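Local coordinates for translation initiation factor eIF2b-like protein (PDB 4ZEM) that probably serves as the beta subunit of eIF2B, the decameric guanine-nucleotide exchange factor of translation initiation, at residues A[66-69]-A[70-74]; A[157-160]-A[161-165]. All blocks are in the same frame, centred on the assembly; numbering follows the deposited sequence.

Interaction 1 of 2, residues A[66-69]-A[70-74]; sequences DQLL and YRVQT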
ATOM      1  N   ASP A  66      -5.911 -17.175  18.774  1.00 72.85           N
ATOM      2  CA  ASP A  66      -4.813 -17.958  18.228  1.00 77.15           C
ATOM      3  C   ASP A  66      -5.239 -18.664  16.948  1.00 76.87           C
ATOM      4  O   ASP A  66      -4.464 -18.739  15.995  1.00 73.83           O
ATOM      5  CB  ASP A  66      -4.319 -18.961  19.265  1.00 85.74           C
ATOM      6  CG  ASP A  66      -3.618 -18.287  20.426  1.00 94.03           C
ATOM      7  OD1 ASP A  66      -2.816 -17.359  20.179  1.00 98.35           O
ATOM      8  OD2 ASP A  66      -3.883 -18.665  21.585  1.00 94.91           O
ATOM      9  N   GLN A  67      -6.473 -19.162  16.917  1.00 65.31           N
ATOM     10  CA  GLN A  67      -6.971 -19.814  15.712  1.00 70.28           C
ATOM     11  C   GLN A  67      -7.418 -18.789  14.670  1.00 70.38           C
ATOM     12  O   GLN A  67      -7.364 -19.054  13.472  1.00 71.38           O
ATOM     13  CB  GLN A  67      -8.145 -20.745  16.040  1.00 67.70           C
ATOM     14  CG  GLN A  67      -7.811 -21.960  16.890  1.00 72.26           C
ATOM     15  CD  GLN A  67      -9.038 -22.517  17.597  1.00 80.17           C
ATOM     16  OE1 GLN A  67     -10.114 -21.916  17.555  1.00 85.83           O
ATOM     17  NE2 GLN A  67      -8.884 -23.666  18.247  1.00 80.12           N
ATOM     18  N   LEU A  68      -7.816 -17.604  15.124  1.00 59.17           N
ATOM     19  CA  LEU A  68      -8.138 -16.517  14.205  1.00 59.13           C
ATOM     20  C   LEU A  68      -6.889 -16.014  13.491  1.00 60.85           C
ATOM     21  O   LEU A  68      -6.910 -15.765  12.286  1.00 63.64           O
ATOM     22  CB  LEU A  68      -8.819 -15.363  14.937  1.00 55.51           C
ATOM     23  CG  LEU A  68      -9.196 -14.182  14.033  1.00 60.76           C
ATOM     24  CD1 LEU A  68     -10.063 -14.641  12.853  1.00 53.34           C
ATOM     25  CD2 LEU A  68      -9.896 -13.089  14.824  1.00 56.35           C
ATOM     26  N   LEU A  69      -5.804 -15.878  14.248  1.00 63.31           N
ATOM     27  CA  LEU A  69      -4.518 -15.459  13.698  1.00 61.19           C
ATOM     28  C   LEU A  69      -4.002 -16.470  12.688  1.00 61.53           C
ATOM     29  O   LEU A  69      -3.463 -16.097  11.642  1.00 64.69           O
ATOM     30  CB  LEU A  69      -3.494 -15.282  14.815  1.00 60.83           C
ATOM     31  CG  LEU A  69      -3.730 -14.165  15.825  1.00 54.41           C
ATOM     32  CD1 LEU A  69      -2.789 -14.355  16.993  1.00 58.93           C
ATOM     33  CD2 LEU A  69      -3.505 -12.812  15.175  1.00 60.10           C
ATOM     34  N   TYR A  70      -4.166 -17.749  13.012  1.00 55.98           N
ATOM     35  CA  TYR A  70      -3.718 -18.817  12.133  1.00 62.71           C
ATOM     36  C   TYR A  70      -4.512 -18.769  10.828  1.00 65.27           C
ATOM     37  O   TYR A  70      -3.949 -18.942   9.746  1.00 64.79           O
ATOM     38  CB  TYR A  70      -3.861 -20.190  12.806  1.00 61.23           C
ATOM     39  CG  TYR A  70      -3.518 -21.345  11.892  1.00 63.18           C
ATOM     40  CD1 TYR A  70      -2.229 -21.861  11.858  1.00 65.11           C
ATOM     41  CD2 TYR A  70      -4.473 -21.909  11.050  1.00 68.37           C
ATOM     42  CE1 TYR A  70      -1.901 -22.903  11.019  1.00 67.41           C
ATOM     43  CE2 TYR A  70      -4.154 -22.951  10.203  1.00 67.77           C
ATOM     44  CZ  TYR A  70      -2.866 -23.449  10.194  1.00 76.45           C
ATOM     45  OH  TYR A  70      -2.542 -24.494   9.358  1.00 76.16           O
ATOM     46  N   ARG A  71      -5.818 -18.528  10.937  1.00 65.39           N
ATOM     47  CA  ARG A  71      -6.690 -18.481   9.767  1.00 64.46           C
ATOM     48  C   ARG A  71      -6.297 -17.374   8.805  1.00 60.22           C
ATOM     49  O   ARG A  71      -6.181 -17.596   7.600  1.00 65.87           O
ATOM     50  CB  ARG A  71      -8.147 -18.271  10.184  1.00 54.77           C
ATOM     51  CG  ARG A  71      -8.800 -19.486  10.781  1.00 58.19           C
ATOM     52  CD  ARG A  71      -8.665 -20.662   9.853  1.00 60.18           C
ATOM     53  NE  ARG A  71      -9.365 -21.833  10.357  1.00 79.03           N
ATOM     54  CZ  ARG A  71      -9.241 -23.041   9.828  1.00 80.88           C
ATOM     55  NH1 ARG A  71      -8.440 -23.216   8.787  1.00 88.67           N
ATOM     56  NH2 ARG A  71      -9.910 -24.066  10.336  1.00 70.54           N
ATOM     57  N   VAL A  72      -6.092 -16.183   9.354  1.00 56.50           N
ATOM     58  CA  VAL A  72      -5.727 -15.019   8.562  1.00 58.54           C
ATOM     59  C   VAL A  72      -4.361 -15.190   7.915  1.00 60.34           C
ATOM     60  O   VAL A  72      -4.167 -14.856   6.742  1.00 63.20           O
ATOM     61  CB  VAL A  72      -5.749 -13.741   9.420  1.00 54.54           C
ATOM     62  CG1 VAL A  72      -5.180 -12.564   8.648  1.00 43.72           C
ATOM     63  CG2 VAL A  72      -7.177 -13.449   9.869  1.00 49.84           C
ATOM     64  N   GLN A  73      -3.415 -15.721   8.681  1.00 59.31           N
ATOM     65  CA  GLN A  73      -2.065 -15.900   8.174  1.00 57.21           C
ATOM     66  C   GLN A  73      -2.025 -16.941   7.058  1.00 59.30           C
ATOM     67  O   GLN A  73      -1.334 -16.759   6.054  1.00 65.45           O
ATOM     68  CB  GLN A  73      -1.119 -16.293   9.303  1.00 62.73           C
ATOM     69  CG  GLN A  73       0.085 -17.062   8.817  1.00 92.71           C
ATOM     70  CD  GLN A  73       1.200 -17.105   9.830  1.00111.42           C
ATOM     71  OE1 GLN A  73       1.099 -16.529  10.915  1.00113.46           O
ATOM     72  NE2 GLN A  73       2.286 -17.776   9.472  1.00118.57           N
ATOM     73  N   THR A  74      -2.769 -18.029   7.233  1.00 63.18           N
ATOM     74  CA  THR A  74      -2.837 -19.072   6.218  1.00 54.31           C
ATOM     75  C   THR A  74      -3.460 -18.580   4.911  1.00 62.78           C
ATOM     76  O   THR A  74      -2.954 -18.869   3.823  1.00 58.03           O
ATOM     77  CB  THR A  74      -3.631 -20.288   6.715  1.00 58.16           C
ATOM     78  OG1 THR A  74      -3.094 -20.728   7.968  1.00 70.64           O
ATOM     79  CG2 THR A  74      -3.536 -21.414   5.710  1.00 59.97           C
TER
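The ring of Y70, whose backbone N-H is bonded to D66 O one turn back, carries the hydroxyl of T74 over one face: T74 OG1 lies 3.3 Å above the ring plane, displaced toward the rim. This is ordinary alpha-helical i to i+4 geometry, close to the start of helix 65-82 in the helical part of the protein. With CG anti to its backbone N (chi1 175°), the Y70 ring projects outward and leans toward the next turn, which brings one face to T74 OG1. T74 OG1 also donates to Y70 O at 2.7 Å, and T74 N reaches the same oxygen at 2.9 Å; the two donors come from opposite faces of the carbonyl plane, so one oxygen is gripped twice. Earlier in the helix the ladder runs on with R71 N to Q67 O at 3.0 Å, V72 N to L68 O at 3.1 Å and Q73 N to L69 O at 3.0 Å. On the buried side L68 and V72 follow one another a turn apart and face helices 43-59 and 88-104, resting on V57 and L53 of the first and I100 and V96 of the second. R71 bends at chi2 (-54°) and lays its aliphatic root beside the Q67 carbonyl, while its NE donates to K61 O. The amide end of Q67 turns back instead, OE1 accepting from H63 N, so both polar chains tie the helix to the loop in front of it. Between the leucine and the valine the touch is light: L68 CD1 stands 4.3 Å from V72 CG2.

Interaction 2 of 2, residues A[157-160]-A[161-165]; sequences HALR and SEVMD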
ATOM      1  N   HIS A 157     -17.796 -13.856  19.341  1.00 96.00           N
ATOM      2  CA  HIS A 157     -18.649 -13.008  18.535  1.00 96.90           C
ATOM      3  C   HIS A 157     -18.308 -11.532  18.696  1.00 97.12           C
ATOM      4  O   HIS A 157     -18.252 -10.788  17.712  1.00 97.49           O
ATOM      5  CB  HIS A 157     -20.113 -13.244  18.892  1.00103.18           C
ATOM      6  CG  HIS A 157     -21.055 -12.352  18.154  1.00113.39           C
ATOM      7  ND1 HIS A 157     -21.566 -11.194  18.702  1.00120.83           N
ATOM      8  CD2 HIS A 157     -21.570 -12.434  16.904  1.00115.29           C
ATOM      9  CE1 HIS A 157     -22.360 -10.607  17.826  1.00123.90           C
ATOM     10  NE2 HIS A 157     -22.380 -11.340  16.725  1.00121.28           N
ATOM     11  N   ALA A 158     -18.078 -11.109  19.936  1.00 95.54           N
ATOM     12  CA  ALA A 158     -17.778  -9.709  20.213  1.00 94.63           C
ATOM     13  C   ALA A 158     -16.470  -9.295  19.556  1.00 90.49           C
ATOM     14  O   ALA A 158     -16.372  -8.216  18.969  1.00 88.00           O
ATOM     15  CB  ALA A 158     -17.720  -9.467  21.710  1.00 97.84           C
ATOM     16  N   LEU A 159     -15.471 -10.167  19.643  1.00 88.10           N
ATOM     17  CA  LEU A 159     -14.164  -9.905  19.048  1.00 81.94           C
ATOM     18  C   LEU A 159     -14.283  -9.904  17.531  1.00 78.04           C
ATOM     19  O   LEU A 159     -13.719  -9.038  16.859  1.00 68.83           O
ATOM     20  CB  LEU A 159     -13.144 -10.946  19.536  1.00 79.32           C
ATOM     21  CG  LEU A 159     -11.662 -10.954  19.122  1.00 74.54           C
ATOM     22  CD1 LEU A 159     -11.410 -11.379  17.683  1.00 84.39           C
ATOM     23  CD2 LEU A 159     -10.973  -9.630  19.454  1.00 67.98           C
ATOM     24  N   ARG A 160     -15.045 -10.861  17.006  1.00 77.97           N
ATOM     25  CA  ARG A 160     -15.247 -10.996  15.570  1.00 64.37           C
ATOM     26  C   ARG A 160     -15.812  -9.715  14.976  1.00 79.57           C
ATOM     27  O   ARG A 160     -15.351  -9.247  13.937  1.00 75.79           O
ATOM     28  CB  ARG A 160     -16.186 -12.166  15.270  1.00 67.67           C
ATOM     29  CG  ARG A 160     -16.369 -12.468  13.790  1.00 74.78           C
ATOM     30  CD  ARG A 160     -17.488 -13.478  13.586  1.00 71.79           C
ATOM     31  NE  ARG A 160     -18.769 -12.804  13.409  1.00 92.57           N
ATOM     32  CZ  ARG A 160     -19.480 -12.812  12.286  1.00102.38           C
ATOM     33  NH1 ARG A 160     -19.044 -13.469  11.222  1.00100.06           N
ATOM     34  NH2 ARG A 160     -20.633 -12.161  12.229  1.00106.40           N
ATOM     35  N   SER A 161     -16.807  -9.148  15.651  1.00 78.49           N
ATOM     36  CA  SER A 161     -17.454  -7.927  15.190  1.00 76.03           C
ATOM     37  C   SER A 161     -16.489  -6.750  15.165  1.00 72.13           C
ATOM     38  O   SER A 161     -16.478  -5.959  14.222  1.00 67.20           O
ATOM     39  CB  SER A 161     -18.657  -7.590  16.070  1.00 84.04           C
ATOM     40  OG  SER A 161     -19.164  -6.308  15.744  1.00 97.59           O
ATOM     41  N   GLU A 162     -15.687  -6.631  16.215  1.00 76.79           N
ATOM     42  CA  GLU A 162     -14.750  -5.520  16.329  1.00 84.91           C
ATOM     43  C   GLU A 162     -13.622  -5.605  15.295  1.00 79.82           C
ATOM     44  O   GLU A 162     -13.193  -4.587  14.746  1.00 77.53           O
ATOM     45  CB  GLU A 162     -14.171  -5.464  17.744  1.00 94.04           C
ATOM     46  CG  GLU A 162     -14.037  -4.053  18.308  1.00106.66           C
ATOM     47  CD  GLU A 162     -15.379  -3.374  18.567  1.00120.74           C
ATOM     48  OE1 GLU A 162     -15.371  -2.195  18.979  1.00124.83           O
ATOM     49  OE2 GLU A 162     -16.439  -4.006  18.365  1.00128.35           O
ATOM     50  N   VAL A 163     -13.143  -6.819  15.032  1.00 73.99           N
ATOM     51  CA  VAL A 163     -12.089  -7.028  14.043  1.00 65.49           C
ATOM     52  C   VAL A 163     -12.561  -6.688  12.636  1.00 64.45           C
ATOM     53  O   VAL A 163     -11.841  -6.037  11.873  1.00 59.77           O
ATOM     54  CB  VAL A 163     -11.568  -8.479  14.067  1.00 64.27           C
ATOM     55  CG1 VAL A 163     -10.691  -8.759  12.852  1.00 61.16           C
ATOM     56  CG2 VAL A 163     -10.807  -8.743  15.352  1.00 61.17           C
ATOM     57  N   MET A 164     -13.774  -7.111  12.297  1.00 59.43           N
ATOM     58  CA  MET A 164     -14.326  -6.822  10.980  1.00 60.19           C
ATOM     59  C   MET A 164     -14.445  -5.317  10.752  1.00 70.62           C
ATOM     60  O   MET A 164     -14.145  -4.813   9.666  1.00 70.50           O
ATOM     61  CB  MET A 164     -15.700  -7.484  10.827  1.00 59.06           C
ATOM     62  CG  MET A 164     -15.665  -9.003  10.706  1.00 60.59           C
ATOM     63  SD  MET A 164     -17.302  -9.782  10.668  1.00 84.27           S
ATOM     64  CE  MET A 164     -18.015  -9.030   9.210  1.00 78.71           C
ATOM     65  N   ASP A 165     -14.865  -4.603  11.791  1.00 67.31           N
ATOM     66  CA  ASP A 165     -14.931  -3.148  11.759  1.00 64.51           C
ATOM     67  C   ASP A 165     -13.558  -2.526  11.490  1.00 60.77           C
ATOM     68  O   ASP A 165     -13.426  -1.608  10.674  1.00 58.77           O
ATOM     69  CB  ASP A 165     -15.530  -2.626  13.067  1.00 71.21           C
ATOM     70  CG  ASP A 165     -17.052  -2.606  13.037  1.00 82.28           C
ATOM     71  OD1 ASP A 165     -17.627  -2.742  11.935  1.00 78.60           O
ATOM     72  OD2 ASP A 165     -17.676  -2.462  14.107  1.00 95.04           O
TER
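V163 N donates to L159 O at 2.9 Å, the shortest of the four i to i+4 backbone bonds that join 157-160 to 161-165 in the long helix 154-182. The same pair meets through its side chains: L159 CD1 lies 3.6 Å from V163 CG2, the two groups angled across one another. L159 gets there with CG anti to its backbone N (chi1 -179°). A second pair, R160 and M164, runs side by side in the same direction. M164 N bonds to R160 O at 3.1 Å, and the thioether covers one face of the guanidinium, with M164 SD 4.0 Å above the plane and centred on the flat group. That places the sulfur 4.1 Å from R160 CZ, and the bend in the arginine at chi3 (90°) turns the guanidinium to meet it. R160 NH1 makes a further, weak hydrogen bond to A58 O. Seen in the fold, V163 and M164 settle against V57 of helix 43-59, M164 also against R54 and A58, while V163 meets I100 and L159 and E162 meet E103 of helix 88-104.

How the interactions relate
Interaction 1, on helix 65-82, closes well before interaction 2 opens on helix 154-182, yet their centres are only about 14 Å apart. The two helices meet directly where L68 CD2 packs 3.7 Å from L159 CD1. Around that joint they share neighbours: V57 of helix 43-59 and I100 of helix 88-104 each touch both L68 and V163, and W62 in the loop ahead of helix 65-82 touches both L68 and L159. All this belongs to one helical bundle. The centres of the contacts lie about 22 and 24 Å from the centre of the chain, on the same side of it.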